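Local coordinates for glutathione S-transferase (Legionella pneumophila subsp. pneumophila str. Philadelphia 1, PDB 3NIV), which probably catalyses the glutathione-dependent isomerisation of maleylacetoacetate, as a zeta-class member of the glutathione S-transferase superfamily, at residues Ala13-Arg18 and Cys170-Val175; Pro84-Asp89 and Val164-Val169; Lys97-Ile102 and Asp143-Lys148; Lys156-Gly161 and Asn195-Thr200. One frame throughout, in Å; residues are numbered along the deposited sequence.

Starting from the N terminus, the chain opens contact 1 in helix 12-23 of the thioredoxin-like domain and closes it only at 170-175, so that this contact joins the two domains. Within that long excursion, contact 2 sets the loop 84-89 against the start of helix 166-180, and contact 3, enclosed in turn by contact 2, pairs helices 90-106 and 127-149 of the helical domain. Contact 4 opens after contact 3 has closed; its segments, 156-161 and 195-200, alternate with those of contacts 1 and 2, crossing both. Helix 166-180 serves contacts 1 and 2 directly and also touches residues of contacts 3 and 4, which ties the helical domain together around it.

Contact 1. Residues Ala13-Arg18 and Cys170-Val175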
loop_
_atom_site.group_PDB
_atom_site.type_symbol
_atom_site.label_atom_id
_atom_site.label_comp_id
_atom_site.label_asym_id
_atom_site.label_seq_id
_atom_site.Cartn_x
_atom_site.Cartn_y
_atom_site.Cartn_z
ATOM N N ALA A 13 7.331 8.143 4.378
ATOM C CA ALA A 13 7.109 6.870 5.037
ATOM C C ALA A 13 7.584 6.952 6.480
ATOM O O ALA A 13 6.871 6.535 7.397
ATOM C CB ALA A 13 7.839 5.758 4.296
ATOM N N CYS A 14 8.779 7.505 6.684
ATOM C CA CYS A 14 9.355 7.606 8.026
ATOM C C CYS A 14 8.563 8.541 8.928
ATOM O O CYS A 14 8.525 8.374 10.142
ATOM C CB CYS A 14 10.803 8.081 7.967
ATOM S SG CYS A 14 11.998 6.818 7.502
ATOM N N TYR A 15 7.951 9.546 8.325
ATOM C CA TYR A 15 7.132 10.498 9.067
ATOM C C TYR A 15 5.918 9.755 9.644
ATOM O O TYR A 15 5.624 9.857 10.829
ATOM C CB TYR A 15 6.746 11.647 8.125
ATOM C CG TYR A 15 6.139 12.893 8.743
ATOM C CD1 TYR A 15 6.104 13.092 10.120
ATOM C CD2 TYR A 15 5.622 13.892 7.928
ATOM C CE1 TYR A 15 5.550 14.229 10.654
ATOM C CE2 TYR A 15 5.071 15.026 8.455
ATOM C CZ TYR A 15 5.038 15.200 9.818
ATOM O OH TYR A 15 4.478 16.358 10.313
ATOM N N ARG A 16 5.248 8.960 8.819
ATOM C CA ARG A 16 4.144 8.123 9.306
ATOM C C ARG A 16 4.546 7.303 10.518
ATOM O O ARG A 16 3.879 7.322 11.553
ATOM C CB ARG A 16 3.707 7.133 8.240
ATOM C CG ARG A 16 3.322 7.743 6.944
ATOM C CD ARG A 16 3.263 6.662 5.892
ATOM N NE ARG A 16 3.043 7.265 4.590
ATOM C CZ ARG A 16 3.111 6.601 3.451
ATOM N NH1 ARG A 16 3.394 5.310 3.476
ATOM N NH2 ARG A 16 2.895 7.230 2.303
ATOM N N VAL A 17 5.624 6.545 10.371
ATOM C CA VAL A 17 6.081 5.724 11.469
ATOM C C VAL A 17 6.329 6.559 12.713
ATOM O O VAL A 17 5.903 6.192 13.793
ATOM C CB VAL A 17 7.336 4.933 11.114
ATOM C CG1 VAL A 17 7.738 4.058 12.288
ATOM C CG2 VAL A 17 7.077 4.075 9.894
ATOM N N ARG A 18 7.012 7.687 12.560
ATOM C CA ARG A 18 7.311 8.535 13.712
ATOM C C ARG A 18 6.055 8.983 14.452
ATOM O O ARG A 18 6.009 8.904 15.680
ATOM C CB ARG A 18 8.210 9.716 13.333
ATOM C CG ARG A 18 9.651 9.285 13.018
ATOM C CD ARG A 18 10.607 10.461 12.958
ATOM N NE ARG A 18 10.076 11.539 12.137
ATOM C CZ ARG A 18 10.350 11.705 10.848
ATOM N NH1 ARG A 18 11.168 10.864 10.224
ATOM N NH2 ARG A 18 9.818 12.728 10.186
ATOM N N CYS A 170 -1.417 8.942 8.112
ATOM C CA CYS A 170 -0.907 8.946 6.741
ATOM C C CYS A 170 -1.179 10.256 6.011
ATOM O O CYS A 170 -0.460 10.614 5.085
ATOM C CB CYS A 170 -1.469 7.772 5.939
ATOM S SG CYS A 170 -0.924 6.170 6.548
ATOM N N LEU A 171 -2.215 10.968 6.440
ATOM C CA LEU A 171 -2.632 12.201 5.777
ATOM C C LEU A 171 -1.661 13.357 6.002
ATOM O O LEU A 171 -1.288 14.060 5.060
ATOM C CB LEU A 171 -4.022 12.613 6.252
ATOM C CG LEU A 171 -4.558 13.913 5.655
ATOM C CD1 LEU A 171 -4.550 13.836 4.134
ATOM C CD2 LEU A 171 -5.966 14.226 6.171
ATOM N N ILE A 172 -1.250 13.549 7.249
ATOM C CA ILE A 172 -0.389 14.676 7.587
ATOM C C ILE A 172 0.902 14.716 6.754
ATOM O O ILE A 172 1.202 15.730 6.144
ATOM C CB ILE A 172 -0.152 14.784 9.122
ATOM C CG1 ILE A 172 -1.326 15.506 9.776
ATOM C CG2 ILE A 172 1.119 15.532 9.444
ATOM C CD1 ILE A 172 -2.692 14.888 9.498
ATOM N N PRO A 173 1.651 13.602 6.697
ATOM C CA PRO A 173 2.858 13.602 5.852
ATOM C C PRO A 173 2.566 13.903 4.376
ATOM O O PRO A 173 3.323 14.635 3.746
ATOM C CB PRO A 173 3.418 12.187 6.035
ATOM C CG PRO A 173 2.911 11.764 7.379
ATOM C CD PRO A 173 1.531 12.366 7.489
ATOM N N GLN A 174 1.472 13.385 3.838
ATOM C CA GLN A 174 1.119 13.679 2.453
ATOM C C GLN A 174 0.868 15.172 2.192
ATOM O O GLN A 174 1.244 15.697 1.152
ATOM C CB GLN A 174 -0.103 12.864 2.023
ATOM C CG GLN A 174 -0.348 12.876 0.521
ATOM C CD GLN A 174 0.856 12.388 -0.283
ATOM O OE1 GLN A 174 1.359 13.104 -1.137
ATOM N NE2 GLN A 174 1.321 11.167 -0.003
ATOM N N VAL A 175 0.217 15.839 3.141
ATOM C CA VAL A 175 -0.119 17.246 3.012
ATOM C C VAL A 175 1.158 18.084 3.135
ATOM O O VAL A 175 1.332 19.082 2.446
ATOM C CB VAL A 175 -1.153 17.656 4.078
ATOM C CG1 VAL A 175 -1.353 19.174 4.110
ATOM C CG2 VAL A 175 -2.472 16.944 3.821
HETATM O O HOH W 1 1.937 9.737 4.216
#
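Helix 13-18 and helix 170-175 meet through Y15 and R16 against P173, running roughly antiparallel at 142° with their axes 8.7 Å apart at closest approach. The second helix is kinked at P173, whose nitrogen makes no bond to the turn before, and the ring of this proline is what the first helix packs on. Y15 has CG anti to its backbone N (chi1 -168°), which places CG on the side of P173; CD2 comes within 3.4 Å of P173 CB, and the same ring atom also lies close to CG and CA of the proline. The approach is oblique. Farther out, the tyrosine OH reaches the CG2 methyl of I172 at 3.6 Å. On the next residue, R16 CG lies 4.1 Å from P173 CG, so the proline ring touches both neighbouring side chains. From there the arginine chain runs extended past C170, with CD 4.3 Å from C170 SG. One water joins the polar groups: it sits at the edge of the guanidinium, in its plane, accepting from R16 NE at 2.7 Å, and it donates to C170 O at 2.7 Å. This gives a buried backbone carbonyl a partner. NH1 of the same guanidinium is hydrogen-bonded to S69 OG, so the group is held from two directions. The contact is a buried piece of the interface between the thioredoxin-like and helical domains. Helix 90-106 adds V103 and A104 beside R16 and A100 beside C170, while helix 189-198 covers I172 through N195 and C198.

Contact 2. Residues Pro84-Asp89 and Val164-Val169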
loop_
_atom_site.group_PDB
_atom_site.type_symbol
_atom_site.label_atom_id
_atom_site.label_comp_id
_atom_site.label_asym_id
_atom_site.label_seq_id
_atom_site.Cartn_x
_atom_site.Cartn_y
_atom_site.Cartn_z
ATOM N N PRO A 84 -5.503 2.653 20.223
ATOM C CA PRO A 84 -5.843 2.082 18.919
ATOM C C PRO A 84 -5.796 3.159 17.845
ATOM O O PRO A 84 -6.267 4.280 18.063
ATOM C CB PRO A 84 -7.291 1.632 19.117
ATOM C CG PRO A 84 -7.801 2.534 20.235
ATOM C CD PRO A 84 -6.630 2.559 21.165
ATOM N N LEU A 85 -5.227 2.818 16.696
ATOM C CA LEU A 85 -5.224 3.728 15.560
ATOM C C LEU A 85 -6.414 3.444 14.657
ATOM O O LEU A 85 -6.627 4.113 13.650
ATOM C CB LEU A 85 -3.908 3.628 14.795
ATOM C CG LEU A 85 -2.686 4.004 15.637
ATOM C CD1 LEU A 85 -1.394 3.681 14.903
ATOM C CD2 LEU A 85 -2.750 5.470 16.028
ATOM N N LEU A 86 -7.206 2.454 15.047
ATOM C CA LEU A 86 -8.379 2.078 14.275
ATOM C C LEU A 86 -9.552 1.712 15.168
ATOM O O LEU A 86 -9.360 1.152 16.248
ATOM C CB LEU A 86 -8.038 0.896 13.366
ATOM C CG LEU A 86 -7.161 1.261 12.173
ATOM C CD1 LEU A 86 -6.395 0.049 11.679
ATOM C CD2 LEU A 86 -8.002 1.874 11.060
ATOM N N PRO A 87 -10.773 2.008 14.704
ATOM C CA PRO A 87 -12.026 1.624 15.368
ATOM C C PRO A 87 -12.163 0.099 15.495
ATOM O O PRO A 87 -11.418 -0.649 14.853
ATOM C CB PRO A 87 -13.105 2.151 14.416
ATOM C CG PRO A 87 -12.424 3.131 13.527
ATOM C CD PRO A 87 -11.009 2.670 13.412
ATOM N N LYS A 88 -13.111 -0.358 16.309
ATOM C CA LYS A 88 -13.364 -1.794 16.426
ATOM C C LYS A 88 -14.240 -2.346 15.295
ATOM O O LYS A 88 -13.977 -3.428 14.774
ATOM C CB LYS A 88 -13.960 -2.137 17.792
ATOM C CG LYS A 88 -12.930 -2.265 18.916
ATOM C CD LYS A 88 -13.617 -2.508 20.251
ATOM C CE LYS A 88 -12.707 -2.167 21.421
ATOM N NZ LYS A 88 -13.490 -2.090 22.694
ATOM N N ASP A 89 -15.270 -1.598 14.915
ATOM C CA ASP A 89 -16.159 -2.016 13.832
ATOM C C ASP A 89 -15.376 -2.443 12.586
ATOM O O ASP A 89 -14.720 -1.623 11.935
ATOM C CB ASP A 89 -17.145 -0.896 13.492
ATOM C CG ASP A 89 -18.010 -1.220 12.285
ATOM O OD1 ASP A 89 -18.513 -2.364 12.204
ATOM O OD2 ASP A 89 -18.200 -0.332 11.421
ATOM N N VAL A 164 -7.773 10.556 16.766
ATOM C CA VAL A 164 -6.894 10.505 15.615
ATOM C C VAL A 164 -6.584 9.046 15.272
ATOM O O VAL A 164 -6.458 8.204 16.168
ATOM C CB VAL A 164 -5.617 11.282 15.914
ATOM C CG1 VAL A 164 -4.625 11.136 14.786
ATOM C CG2 VAL A 164 -5.956 12.736 16.118
ATOM N N GLY A 165 -6.473 8.739 13.983
ATOM C CA GLY A 165 -6.238 7.366 13.585
ATOM C C GLY A 165 -5.254 7.183 12.450
ATOM O O GLY A 165 -4.549 8.127 12.056
ATOM N N LEU A 166 -5.220 5.958 11.922
ATOM C CA LEU A 166 -4.327 5.579 10.836
ATOM C C LEU A 166 -4.437 6.499 9.631
ATOM O O LEU A 166 -3.434 6.873 9.053
ATOM C CB LEU A 166 -4.599 4.132 10.392
ATOM C CG LEU A 166 -3.739 3.619 9.229
ATOM C CD1 LEU A 166 -2.256 3.642 9.599
ATOM C CD2 LEU A 166 -4.174 2.210 8.774
ATOM N N ALA A 167 -5.654 6.841 9.237
ATOM C CA ALA A 167 -5.847 7.759 8.127
ATOM C C ALA A 167 -5.202 9.121 8.401
ATOM O O ALA A 167 -4.615 9.726 7.499
ATOM C CB ALA A 167 -7.325 7.932 7.833
ATOM N N ASP A 168 -5.317 9.618 9.631
ATOM C CA ASP A 168 -4.718 10.911 9.960
ATOM C C ASP A 168 -3.192 10.773 9.953
ATOM O O ASP A 168 -2.467 11.652 9.484
ATOM C CB ASP A 168 -5.203 11.412 11.330
ATOM C CG ASP A 168 -6.712 11.506 11.418
ATOM O OD1 ASP A 168 -7.334 10.641 12.080
ATOM O OD2 ASP A 168 -7.278 12.439 10.812
ATOM N N VAL A 169 -2.716 9.648 10.471
ATOM C CA VAL A 169 -1.296 9.378 10.514
ATOM C C VAL A 169 -0.684 9.426 9.112
ATOM O O VAL A 169 0.434 9.906 8.940
ATOM C CB VAL A 169 -1.002 8.017 11.149
ATOM C CG1 VAL A 169 0.491 7.702 11.037
ATOM C CG2 VAL A 169 -1.464 7.997 12.590
HETATM O O HOH W 2 -8.402 5.557 16.343
#
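At the start of helix 166-180, G165 occupies the N-cap position and meets the loop joining the two domains through L85. The carbonyl of L85 takes the amide of the first helical residue: L166 N to L85 O is 2.9 Å, with an N-H...O angle of 156°, and the donor lies in the carbonyl plane on a lone pair. A loop carbonyl thus satisfies an NH that the first turn of a helix cannot pair internally. G165 has no side chain, and this lets the same oxygen approach to 3.3 Å from its CA. The cap's own amide turns back into the helix, where G165 N donates to the anti lone pair of D168 OD1 at 2.8 Å. A water bridges the two backbones, donating to P84 O and, at 3.3 Å, to V164 O. The leucines add apolar contacts: L86 CD2 crosses to L166 CB at 4.1 Å, and L85 CD2 faces the V169 CG2 methyl at 4.5 Å. L166 CG is anti to its backbone N (chi1 179°) and lies 3.8 Å from A100 CB on helix 90-106. The bond from G165 N to D168 is the half of a capping box that a glycine N-cap can make, consistent with the N-capping motif known at the start of this helix in glutathione S-transferases.

Contact 3. Residues Lys97-Ile102 and Asp143-Lys148; sequences KSMALI and DAFEEK
M99, present as selenomethionine, reaches across from helix 97-102 to F145 and K148 of helix 143-148, the two running nearly antiparallel with axes 9.9 Å apart at their closest. Its CB lies 4.0 Å from F145 CE2, at the rim of the ring. CG then passes K148 CD at 4.1 Å, the two chains sliding past each other in opposite directions. The chain bends about the CG-SE bond (chi3 64°), and this turns the CE methyl over one face of the F145 ring: a CH-pi contact, 4.1 Å from CE to the ring centroid and 22° off the normal. The M99 carbonyl oxygen approaches the same ring at CE2. One helical turn on, I102 puts its CG2 at the edge of that ring, near the plane, while its CD1 touches both K148 CD, at 3.7 Å, and A144 CB, at 4.1 Å. The aliphatic part of K148 is therefore packed against M99 and I102. Its NZ has a hydrogen bond to S67 OG of the second subunit and a weak one to a water, which donates in turn to S98 OG at 3.1 Å; S98 OG is also hydrogen-bonded to T95 O. Around the pair, helix 166-180 presents L171 to F145 and C170 to A100, I191 of helix 189-198 also touches F145, and the second subunit brings Q68 against S98 and I102, making this helix pair part of the dimer interface.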
loop_
_atom_site.group_PDB
_atom_site.type_symbol
_atom_site.label_atom_id
_atom_site.label_comp_id
_atom_site.label_asym_id
_atom_site.label_seq_id
_atom_site.Cartn_x
_atom_site.Cartn_y
_atom_site.Cartn_z
ATOM N N LYS A 97 -8.690 2.228 6.745
ATOM C CA LYS A 97 -7.514 1.597 6.153
ATOM C C LYS A 97 -7.387 1.938 4.681
ATOM O O LYS A 97 -6.316 2.319 4.205
ATOM C CB LYS A 97 -7.628 0.088 6.282
ATOM C CG LYS A 97 -6.371 -0.590 6.767
ATOM C CD LYS A 97 -6.407 -0.797 8.279
ATOM C CE LYS A 97 -5.765 -2.129 8.662
ATOM N NZ LYS A 97 -4.352 -2.243 8.186
ATOM N N SER A 98 -8.486 1.800 3.956
ATOM C CA SER A 98 -8.456 2.039 2.531
ATOM C C SER A 98 -8.157 3.515 2.230
ATOM O O SER A 98 -7.677 3.867 1.144
ATOM C CB SER A 98 -9.766 1.613 1.890
ATOM O OG SER A 98 -10.774 2.570 2.086
HETATM N N MSE A 99 -8.440 4.380 3.188
HETATM C CA MSE A 99 -8.163 5.791 2.984
HETATM C C MSE A 99 -6.683 6.047 3.170
HETATM O O MSE A 99 -6.088 6.813 2.438
HETATM C CB MSE A 99 -9.004 6.637 3.927
HETATM C CG MSE A 99 -10.459 6.636 3.523
HETATM SE SE MSE A 99 -11.603 7.409 4.880
HETATM C CE MSE A 99 -10.888 9.250 4.854
ATOM N N ALA A 100 -6.097 5.374 4.148
ATOM C CA ALA A 100 -4.663 5.401 4.324
ATOM C C ALA A 100 -3.961 4.815 3.091
ATOM O O ALA A 100 -2.876 5.247 2.731
ATOM C CB ALA A 100 -4.279 4.646 5.568
ATOM N N LEU A 101 -4.593 3.847 2.437
ATOM C CA LEU A 101 -4.019 3.242 1.236
ATOM C C LEU A 101 -4.076 4.185 0.038
ATOM O O LEU A 101 -3.177 4.199 -0.808
ATOM C CB LEU A 101 -4.733 1.932 0.904
ATOM C CG LEU A 101 -4.589 0.862 1.998
ATOM C CD1 LEU A 101 -5.377 -0.427 1.677
ATOM C CD2 LEU A 101 -3.119 0.567 2.268
ATOM N N ILE A 102 -5.141 4.972 -0.035
ATOM C CA ILE A 102 -5.240 5.975 -1.081
ATOM C C ILE A 102 -3.969 6.831 -1.108
ATOM O O ILE A 102 -3.483 7.206 -2.164
ATOM C CB ILE A 102 -6.433 6.877 -0.851
ATOM C CG1 ILE A 102 -7.724 6.125 -1.177
ATOM C CG2 ILE A 102 -6.286 8.178 -1.667
ATOM C CD1 ILE A 102 -8.981 6.988 -1.116
ATOM N N ASP A 143 -8.645 14.554 -4.107
ATOM C CA ASP A 143 -10.030 14.468 -4.534
ATOM C C ASP A 143 -10.648 13.238 -3.881
ATOM O O ASP A 143 -11.670 13.326 -3.196
ATOM C CB ASP A 143 -10.131 14.332 -6.053
ATOM C CG ASP A 143 -9.897 15.644 -6.783
ATOM O OD1 ASP A 143 -9.663 16.671 -6.113
ATOM O OD2 ASP A 143 -9.947 15.646 -8.038
ATOM N N ALA A 144 -10.021 12.083 -4.088
ATOM C CA ALA A 144 -10.601 10.833 -3.614
ATOM C C ALA A 144 -10.694 10.839 -2.098
ATOM O O ALA A 144 -11.698 10.431 -1.521
ATOM C CB ALA A 144 -9.794 9.642 -4.104
ATOM N N PHE A 145 -9.645 11.323 -1.451
ATOM C CA PHE A 145 -9.614 11.347 0.003
ATOM C C PHE A 145 -10.689 12.257 0.620
ATOM O O PHE A 145 -11.325 11.900 1.607
ATOM C CB PHE A 145 -8.228 11.774 0.466
ATOM C CG PHE A 145 -7.920 11.402 1.878
ATOM C CD1 PHE A 145 -8.397 12.168 2.930
ATOM C CD2 PHE A 145 -7.138 10.304 2.156
ATOM C CE1 PHE A 145 -8.105 11.828 4.240
ATOM C CE2 PHE A 145 -6.840 9.957 3.451
ATOM C CZ PHE A 145 -7.325 10.728 4.500
ATOM N N GLU A 146 -10.884 13.435 0.042
ATOM C CA GLU A 146 -11.816 14.401 0.605
ATOM C C GLU A 146 -13.231 13.912 0.357
ATOM O O GLU A 146 -14.145 14.143 1.155
ATOM C CB GLU A 146 -11.607 15.777 -0.013
ATOM C CG GLU A 146 -12.553 16.850 0.526
ATOM C CD GLU A 146 -11.958 17.698 1.643
ATOM O OE1 GLU A 146 -10.857 17.379 2.141
ATOM O OE2 GLU A 146 -12.611 18.705 2.020
ATOM N N GLU A 147 -13.387 13.231 -0.768
ATOM C CA GLU A 147 -14.602 12.513 -1.105
ATOM C C GLU A 147 -15.106 11.640 0.038
ATOM O O GLU A 147 -16.175 11.875 0.597
ATOM C CB GLU A 147 -14.326 11.629 -2.318
ATOM C CG GLU A 147 -15.071 12.032 -3.553
ATOM C CD GLU A 147 -16.497 11.552 -3.503
ATOM O OE1 GLU A 147 -17.407 12.356 -3.783
ATOM O OE2 GLU A 147 -16.708 10.369 -3.160
ATOM N N LYS A 148 -14.340 10.610 0.368
ATOM C CA LYS A 148 -14.782 9.651 1.367
ATOM C C LYS A 148 -14.852 10.353 2.718
ATOM O O LYS A 148 -15.642 10.000 3.590
ATOM C CB LYS A 148 -13.846 8.447 1.397
ATOM C CG LYS A 148 -13.758 7.726 0.049
ATOM C CD LYS A 148 -12.557 6.781 -0.026
ATOM C CE LYS A 148 -12.936 5.326 0.224
ATOM N NZ LYS A 148 -13.542 4.667 -0.977
HETATM O O HOH W 3 -13.631 2.292 0.905
#

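Contact 4. Residues Lys156-Gly161 and Asn195-Thr200; sequences KPVCFG and NEYCLT
The ring of Y197 meets the 156-161 loop with K156, P157 and V158 all on one side of its plane. P157 CD stands above that side, off-centre, in a CH-pi contact 4.3 Å from the ring centroid and 29° off the normal. The other approaches are oblique: P157 O comes to 3.3 Å from CD2, V158 CG1 to 3.9 Å from CE2, and K156 CD to 3.7 Å from OH. The three loop residues therefore follow the ring from its root to its hydroxyl. Y197 CG is anti to the backbone N (chi1 173°), which places CG beside the loop, and its CB is pressed against P157 CB at 3.4 Å. Proline and tyrosine side chains cross at about a right angle, whereas V158 lies alongside the tyrosine and points the same way. P157 is the centre of an inverse gamma turn, closed by a weak bond from V158 N to K156 O, and this tight turn brings its ring and its carbonyl oxygen to the same aromatic group. On the helix side, the Y197 carbonyl is gripped twice by T200: OG1 donates at 2.8 Å, tilted 16° from the carbonyl plane, and T200 N donates as well. This pair of bonds holds T200 against the carbonyl of Y197. Both segments are also tied inward. R154 binds V158 O and C159 O, and C159 N makes a weak bond to D168 of helix 166-180. C159 also packs on F145 and L149 of helix 127-149, while C198 rests on I172 of helix 166-180.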
loop_
_atom_site.group_PDB
_atom_site.type_symbol
_atom_site.label_atom_id
_atom_site.label_comp_id
_atom_site.label_asym_id
_atom_site.label_seq_id
_atom_site.Cartn_x
_atom_site.Cartn_y
_atom_site.Cartn_z
ATOM N N LYS A 156 -14.264 16.294 15.987
ATOM C CA LYS A 156 -13.191 17.257 15.828
ATOM C C LYS A 156 -12.644 17.120 14.418
ATOM O O LYS A 156 -13.184 16.350 13.621
ATOM C CB LYS A 156 -12.100 17.008 16.869
ATOM C CG LYS A 156 -12.346 15.804 17.763
ATOM C CD LYS A 156 -11.136 15.526 18.638
ATOM C CE LYS A 156 -11.545 15.120 20.053
ATOM N NZ LYS A 156 -11.948 16.296 20.898
ATOM N N PRO A 157 -11.593 17.889 14.088
ATOM C CA PRO A 157 -10.936 17.736 12.784
ATOM C C PRO A 157 -9.946 16.559 12.752
ATOM O O PRO A 157 -8.728 16.741 12.704
ATOM C CB PRO A 157 -10.213 19.075 12.590
ATOM C CG PRO A 157 -10.842 20.004 13.582
ATOM C CD PRO A 157 -11.197 19.143 14.742
ATOM N N VAL A 158 -10.506 15.358 12.807
ATOM C CA VAL A 158 -9.805 14.119 12.513
ATOM C C VAL A 158 -10.604 13.442 11.409
ATOM O O VAL A 158 -11.696 13.906 11.057
ATOM C CB VAL A 158 -9.747 13.204 13.731
ATOM C CG1 VAL A 158 -8.925 13.862 14.836
ATOM C CG2 VAL A 158 -11.161 12.889 14.218
ATOM N N CYS A 159 -10.061 12.359 10.858
ATOM C CA CYS A 159 -10.669 11.720 9.700
ATOM C C CYS A 159 -12.053 11.177 10.030
ATOM O O CYS A 159 -13.004 11.311 9.249
ATOM C CB CYS A 159 -9.744 10.621 9.146
ATOM S SG CYS A 159 -8.365 11.269 8.118
ATOM N N PHE A 160 -12.160 10.577 11.210
ATOM C CA PHE A 160 -13.392 9.938 11.630
ATOM C C PHE A 160 -13.505 9.866 13.147
ATOM O O PHE A 160 -12.580 9.434 13.824
ATOM C CB PHE A 160 -13.462 8.517 11.063
ATOM C CG PHE A 160 -14.503 7.663 11.720
ATOM C CD1 PHE A 160 -15.830 7.763 11.345
ATOM C CD2 PHE A 160 -14.163 6.798 12.743
ATOM C CE1 PHE A 160 -16.795 6.998 11.964
ATOM C CE2 PHE A 160 -15.117 6.036 13.362
ATOM C CZ PHE A 160 -16.439 6.127 12.967
ATOM N N GLY A 161 -14.651 10.268 13.680
ATOM C CA GLY A 161 -14.903 10.068 15.091
ATOM C C GLY A 161 -14.327 11.160 15.960
ATOM O O GLY A 161 -14.435 12.333 15.636
ATOM N N ASN A 195 -5.591 18.536 8.981
ATOM C CA ASN A 195 -4.159 18.812 9.020
ATOM C C ASN A 195 -3.819 19.890 10.041
ATOM O O ASN A 195 -2.906 19.728 10.854
ATOM C CB ASN A 195 -3.644 19.239 7.647
ATOM C CG ASN A 195 -2.153 19.526 7.657
ATOM O OD1 ASN A 195 -1.349 18.664 8.008
ATOM N ND2 ASN A 195 -1.781 20.740 7.285
ATOM N N GLU A 196 -4.553 20.995 9.988
ATOM C CA GLU A 196 -4.361 22.075 10.954
ATOM C C GLU A 196 -4.518 21.548 12.370
ATOM O O GLU A 196 -3.630 21.702 13.210
ATOM C CB GLU A 196 -5.368 23.199 10.729
ATOM C CG GLU A 196 -4.855 24.364 9.918
ATOM C CD GLU A 196 -5.564 25.666 10.285
ATOM O OE1 GLU A 196 -6.445 25.620 11.177
ATOM O OE2 GLU A 196 -5.244 26.723 9.689
ATOM N N TYR A 197 -5.656 20.925 12.636
ATOM C CA TYR A 197 -5.863 20.344 13.953
ATOM C C TYR A 197 -4.693 19.453 14.366
ATOM O O TYR A 197 -3.965 19.773 15.307
ATOM C CB TYR A 197 -7.172 19.569 14.028
ATOM C CG TYR A 197 -7.315 18.835 15.332
ATOM C CD1 TYR A 197 -7.696 19.502 16.482
ATOM C CD2 TYR A 197 -7.031 17.479 15.423
ATOM C CE1 TYR A 197 -7.812 18.840 17.684
ATOM C CE2 TYR A 197 -7.141 16.809 16.622
ATOM C CZ TYR A 197 -7.538 17.493 17.749
ATOM O OH TYR A 197 -7.658 16.829 18.948
ATOM N N CYS A 198 -4.503 18.345 13.656
ATOM C CA CYS A 198 -3.454 17.403 14.006
ATOM C C CYS A 198 -2.122 18.077 14.280
ATOM O O CYS A 198 -1.378 17.650 15.163
ATOM C CB CYS A 198 -3.293 16.330 12.920
ATOM S SG CYS A 198 -4.650 15.128 12.866
ATOM N N LEU A 199 -1.817 19.137 13.538
ATOM C CA LEU A 199 -0.509 19.770 13.666
ATOM C C LEU A 199 -0.258 20.432 15.022
ATOM O O LEU A 199 0.852 20.883 15.305
ATOM C CB LEU A 199 -0.267 20.733 12.509
ATOM C CG LEU A 199 0.109 19.906 11.281
ATOM C CD1 LEU A 199 0.393 20.756 10.046
ATOM C CD2 LEU A 199 1.299 19.013 11.624
ATOM N N THR A 200 -1.282 20.459 15.867
ATOM C CA THR A 200 -1.156 21.046 17.197
ATOM C C THR A 200 -0.853 20.004 18.282
ATOM O O THR A 200 -0.553 20.356 19.426
ATOM C CB THR A 200 -2.430 21.791 17.591
ATOM O OG1 THR A 200 -3.457 20.842 17.882
ATOM C CG2 THR A 200 -2.894 22.694 16.458
#